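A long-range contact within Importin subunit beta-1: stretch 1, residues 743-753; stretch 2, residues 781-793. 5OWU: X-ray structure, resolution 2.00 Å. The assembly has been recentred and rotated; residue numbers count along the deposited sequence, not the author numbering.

Stretch 1 (743-753) ALDYQIKVLEA
Stretch 2, residues 781-793: QFIAQVAEDPQLY

What fills the apolar centre of the contact? I748 and L751, one turn apart on stretch 1, point their CA-to-CB bonds toward stretch 2. L751 (chi1 m, chi2 t) sets CD1 3.8 Å from L792 CD1 and CD2 3.8 Å from F782 CE1, so its two methyls touch different partners. I748 (m, m) brings CD1 to 4.0 Å from L792 CG and 3.4 Å from Q791 CB. L792 (m, t) starts sideways, but its end meets both. F782 (chi1 t, chi2 79°) presents its edge to the backbone, CZ lying 3.0 Å from L751 O, close to the ring plane.

How does the backbone hold these groups? Stretch 1 is helix throughout, phi/psi near -62/-42, with i to i+4 hydrogen bonds such as L751 N to Q747 O, 2.9 Å. Stretch 2 is helical over 781-788, breaks at D789 (-99/120), and resumes helically at P790. The CA atoms of I748 and Q791 are 7.1 Å apart, those of L751 and F782 8.1 Å; helix 781-788 crosses stretch 1 obliquely, partly opposed in direction, and residues 790-793 run nearly along its direction.

What shapes the turn at D789? Its side chain (chi1 t) caps the following helix: OD1 accepts from Q791 N at 2.7 Å. The other oxygen, OD2, lies 3.6 Å from I748 CD1, placing a carboxylate beside the apolar core.

How is the polar edge joined? No direct hydrogen bond crosses; two waters bridge the stretches. One water donates to Q747 OE1 and D789 OD2, each oxygen 2.8 Å from the water O; another donates to E752 OE2 at 2.5 Å and Q791 O at 3.0 Å from its own O. E752 (m, t) also forms a salt bridge within its helix, OE1 to K749 NZ at 3.1 Å, while its CG lies 4.1 Å from L792 CD2.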

# COMPACT_ATOMS: atom_id res chain seq x y z
N ALA A 743 -9.11 2.42 0.68
CA ALA A 743 -10.22 2.88 1.52
C ALA A 743 -10.18 2.24 2.90
O ALA A 743 -10.37 2.93 3.90
CB ALA A 743 -11.55 2.58 0.83
N LEU A 744 -9.94 0.93 2.97
CA LEU A 744 -9.89 0.28 4.27
C LEU A 744 -8.74 0.83 5.12
O LEU A 744 -8.90 1.05 6.33
CB LEU A 744 -9.77 -1.24 4.10
CG LEU A 744 -8.47 -1.87 3.57
CD1 LEU A 744 -7.45 -2.12 4.69
CD2 LEU A 744 -8.79 -3.18 2.86
N ASP A 745 -7.59 1.09 4.50
CA ASP A 745 -6.47 1.66 5.25
C ASP A 745 -6.79 3.06 5.75
O ASP A 745 -6.50 3.40 6.90
CB ASP A 745 -5.21 1.68 4.39
CG ASP A 745 -4.63 0.29 4.16
OD1 ASP A 745 -4.91 -0.61 4.98
OD2 ASP A 745 -3.90 0.11 3.17
N TYR A 746 -7.39 3.89 4.89
CA TYR A 746 -7.80 5.22 5.34
C TYR A 746 -8.76 5.12 6.52
O TYR A 746 -8.61 5.84 7.51
CB TYR A 746 -8.44 6.00 4.20
CG TYR A 746 -8.97 7.34 4.66
CD1 TYR A 746 -8.10 8.37 5.01
CD2 TYR A 746 -10.34 7.57 4.79
CE1 TYR A 746 -8.57 9.59 5.45
CE2 TYR A 746 -10.82 8.79 5.23
CZ TYR A 746 -9.93 9.79 5.56
OH TYR A 746 -10.41 11.01 5.99
N GLN A 747 -9.74 4.22 6.43
CA GLN A 747 -10.67 4.05 7.54
C GLN A 747 -9.93 3.66 8.81
O GLN A 747 -10.29 4.12 9.90
CB GLN A 747 -11.72 2.99 7.19
CG GLN A 747 -12.85 2.90 8.21
CD GLN A 747 -13.23 1.47 8.54
OE1 GLN A 747 -12.38 0.57 8.54
NE2 GLN A 747 -14.51 1.24 8.83
N ILE A 748 -8.90 2.81 8.69
CA ILE A 748 -8.10 2.46 9.86
C ILE A 748 -7.44 3.71 10.44
O ILE A 748 -7.35 3.87 11.66
CB ILE A 748 -7.07 1.38 9.51
CG1 ILE A 748 -7.76 0.05 9.18
CG2 ILE A 748 -6.06 1.19 10.65
CD1 ILE A 748 -8.44 -0.63 10.35
N LYS A 749 -6.95 4.60 9.57
CA LYS A 749 -6.34 5.83 10.08
C LYS A 749 -7.37 6.66 10.85
O LYS A 749 -7.08 7.17 11.94
CB LYS A 749 -5.75 6.63 8.92
CG LYS A 749 -4.44 6.06 8.39
CD LYS A 749 -3.27 6.40 9.30
CE LYS A 749 -2.10 5.44 9.11
NZ LYS A 749 -2.38 4.11 9.71
N VAL A 750 -8.58 6.78 10.30
CA VAL A 750 -9.64 7.53 10.97
C VAL A 750 -9.94 6.92 12.34
O VAL A 750 -10.03 7.64 13.35
CB VAL A 750 -10.90 7.60 10.09
CG1 VAL A 750 -12.04 8.34 10.80
CG2 VAL A 750 -10.57 8.28 8.76
N LEU A 751 -10.08 5.60 12.40
CA LEU A 751 -10.39 4.96 13.68
C LEU A 751 -9.25 5.13 14.68
O LEU A 751 -9.49 5.33 15.88
CB LEU A 751 -10.71 3.48 13.46
CG LEU A 751 -11.99 3.20 12.66
CD1 LEU A 751 -12.13 1.72 12.34
CD2 LEU A 751 -13.23 3.69 13.42
N GLU A 752 -8.00 5.06 14.21
CA GLU A 752 -6.87 5.30 15.10
C GLU A 752 -6.92 6.71 15.68
O GLU A 752 -6.62 6.92 16.86
CB GLU A 752 -5.56 5.06 14.35
CG GLU A 752 -5.28 3.60 14.06
CD GLU A 752 -4.05 3.38 13.19
OE1 GLU A 752 -3.62 4.32 12.49
OE2 GLU A 752 -3.52 2.25 13.22
N ALA A 753 -7.31 7.69 14.85
CA ALA A 753 -7.44 9.07 15.34
C ALA A 753 -8.57 9.19 16.35
O ALA A 753 -8.46 9.95 17.32
CB ALA A 753 -7.67 10.03 14.18
N GLN A 781 -18.66 1.24 21.99
CA GLN A 781 -18.89 0.82 20.62
C GLN A 781 -17.61 0.93 19.80
O GLN A 781 -17.24 0.00 19.06
CB GLN A 781 -20.00 1.66 19.97
CG GLN A 781 -21.38 1.47 20.59
CD GLN A 781 -22.39 2.49 20.08
OE1 GLN A 781 -22.20 3.09 19.01
NE2 GLN A 781 -23.46 2.70 20.84
N PHE A 782 -16.90 2.05 19.94
CA PHE A 782 -15.62 2.16 19.25
C PHE A 782 -14.67 1.04 19.67
O PHE A 782 -14.03 0.39 18.83
CB PHE A 782 -14.97 3.51 19.51
CG PHE A 782 -13.59 3.61 18.94
CD1 PHE A 782 -13.41 3.86 17.59
CD2 PHE A 782 -12.48 3.41 19.74
CE1 PHE A 782 -12.14 3.93 17.05
CE2 PHE A 782 -11.21 3.48 19.21
CZ PHE A 782 -11.04 3.74 17.86
N ILE A 783 -14.55 0.80 20.98
CA ILE A 783 -13.62 -0.21 21.47
C ILE A 783 -13.97 -1.57 20.87
O ILE A 783 -13.09 -2.33 20.47
CB ILE A 783 -13.61 -0.23 23.01
CG1 ILE A 783 -13.12 1.13 23.54
CG2 ILE A 783 -12.71 -1.35 23.51
CD1 ILE A 783 -13.08 1.25 25.06
N ALA A 784 -15.27 -1.87 20.78
CA ALA A 784 -15.69 -3.10 20.12
C ALA A 784 -15.18 -3.15 18.69
O ALA A 784 -14.70 -4.20 18.23
CB ALA A 784 -17.21 -3.22 20.16
N GLN A 785 -15.26 -2.02 17.98
CA GLN A 785 -14.66 -1.99 16.64
C GLN A 785 -13.18 -2.36 16.70
O GLN A 785 -12.68 -3.08 15.82
CB GLN A 785 -14.83 -0.62 16.00
CG GLN A 785 -16.27 -0.20 15.80
CD GLN A 785 -16.38 1.05 14.97
OE1 GLN A 785 -15.79 1.14 13.89
NE2 GLN A 785 -17.11 2.03 15.47
N VAL A 786 -12.46 -1.89 17.72
CA VAL A 786 -11.05 -2.24 17.85
C VAL A 786 -10.90 -3.75 18.02
O VAL A 786 -10.07 -4.39 17.37
CB VAL A 786 -10.40 -1.48 19.02
CG1 VAL A 786 -8.99 -2.04 19.33
CG2 VAL A 786 -10.31 -0.00 18.70
N ALA A 787 -11.72 -4.34 18.89
CA ALA A 787 -11.60 -5.76 19.19
C ALA A 787 -11.99 -6.63 18.01
O ALA A 787 -11.60 -7.80 17.97
CB ALA A 787 -12.47 -6.11 20.40
N GLU A 788 -12.74 -6.10 17.04
CA GLU A 788 -13.19 -6.91 15.90
C GLU A 788 -12.20 -6.92 14.74
O GLU A 788 -12.04 -7.95 14.08
CB GLU A 788 -14.54 -6.40 15.40
CG GLU A 788 -15.73 -7.03 16.09
CD GLU A 788 -17.04 -6.36 15.71
OE1 GLU A 788 -17.73 -6.87 14.81
OE2 GLU A 788 -17.37 -5.31 16.31
N ASP A 789 -11.53 -5.80 14.45
CA ASP A 789 -10.72 -5.70 13.25
C ASP A 789 -9.26 -5.92 13.59
O ASP A 789 -8.69 -5.15 14.37
CB ASP A 789 -10.90 -4.33 12.59
CG ASP A 789 -10.17 -4.22 11.26
OD1 ASP A 789 -9.14 -4.90 11.06
OD2 ASP A 789 -10.63 -3.45 10.39
N PRO A 790 -8.60 -6.94 13.01
CA PRO A 790 -7.17 -7.17 13.33
C PRO A 790 -6.27 -6.00 12.97
O PRO A 790 -5.24 -5.80 13.62
CB PRO A 790 -6.83 -8.42 12.50
CG PRO A 790 -8.13 -9.07 12.21
CD PRO A 790 -9.12 -7.97 12.09
N GLN A 791 -6.60 -5.24 11.92
CA GLN A 791 -5.79 -4.08 11.59
C GLN A 791 -5.70 -3.11 12.76
O GLN A 791 -4.77 -2.30 12.81
CB GLN A 791 -6.37 -3.38 10.36
CG GLN A 791 -6.44 -4.28 9.13
CD GLN A 791 -6.92 -3.53 7.90
OE1 GLN A 791 -6.14 -3.19 7.02
NE2 GLN A 791 -8.23 -3.26 7.85
N LEU A 792 -6.63 -3.20 13.71
CA LEU A 792 -6.59 -2.40 14.93
C LEU A 792 -5.98 -3.18 16.10
O LEU A 792 -4.94 -2.79 16.64
CB LEU A 792 -8.00 -1.91 15.29
CG LEU A 792 -8.57 -0.83 14.36
CD1 LEU A 792 -10.07 -0.62 14.59
CD2 LEU A 792 -7.82 0.48 14.54
N TYR A 793 -6.60 -4.30 16.50
CA TYR A 793 -6.16 -4.92 17.75
C TYR A 793 -4.80 -5.58 17.63
O TYR A 793 -4.09 -5.70 18.63
CB TYR A 793 -7.21 -5.92 18.26
CG TYR A 793 -7.39 -7.20 17.48
CD1 TYR A 793 -6.49 -8.26 17.60
CD2 TYR A 793 -8.50 -7.39 16.66
CE1 TYR A 793 -6.67 -9.44 16.90
CE2 TYR A 793 -8.69 -8.56 15.96
CZ TYR A 793 -7.77 -9.59 16.08
OH TYR A 793 -7.96 -10.76 15.38
O HOH W 1 -12.33 -1.23 10.63
O HOH W 2 -4.39 0.21 14.34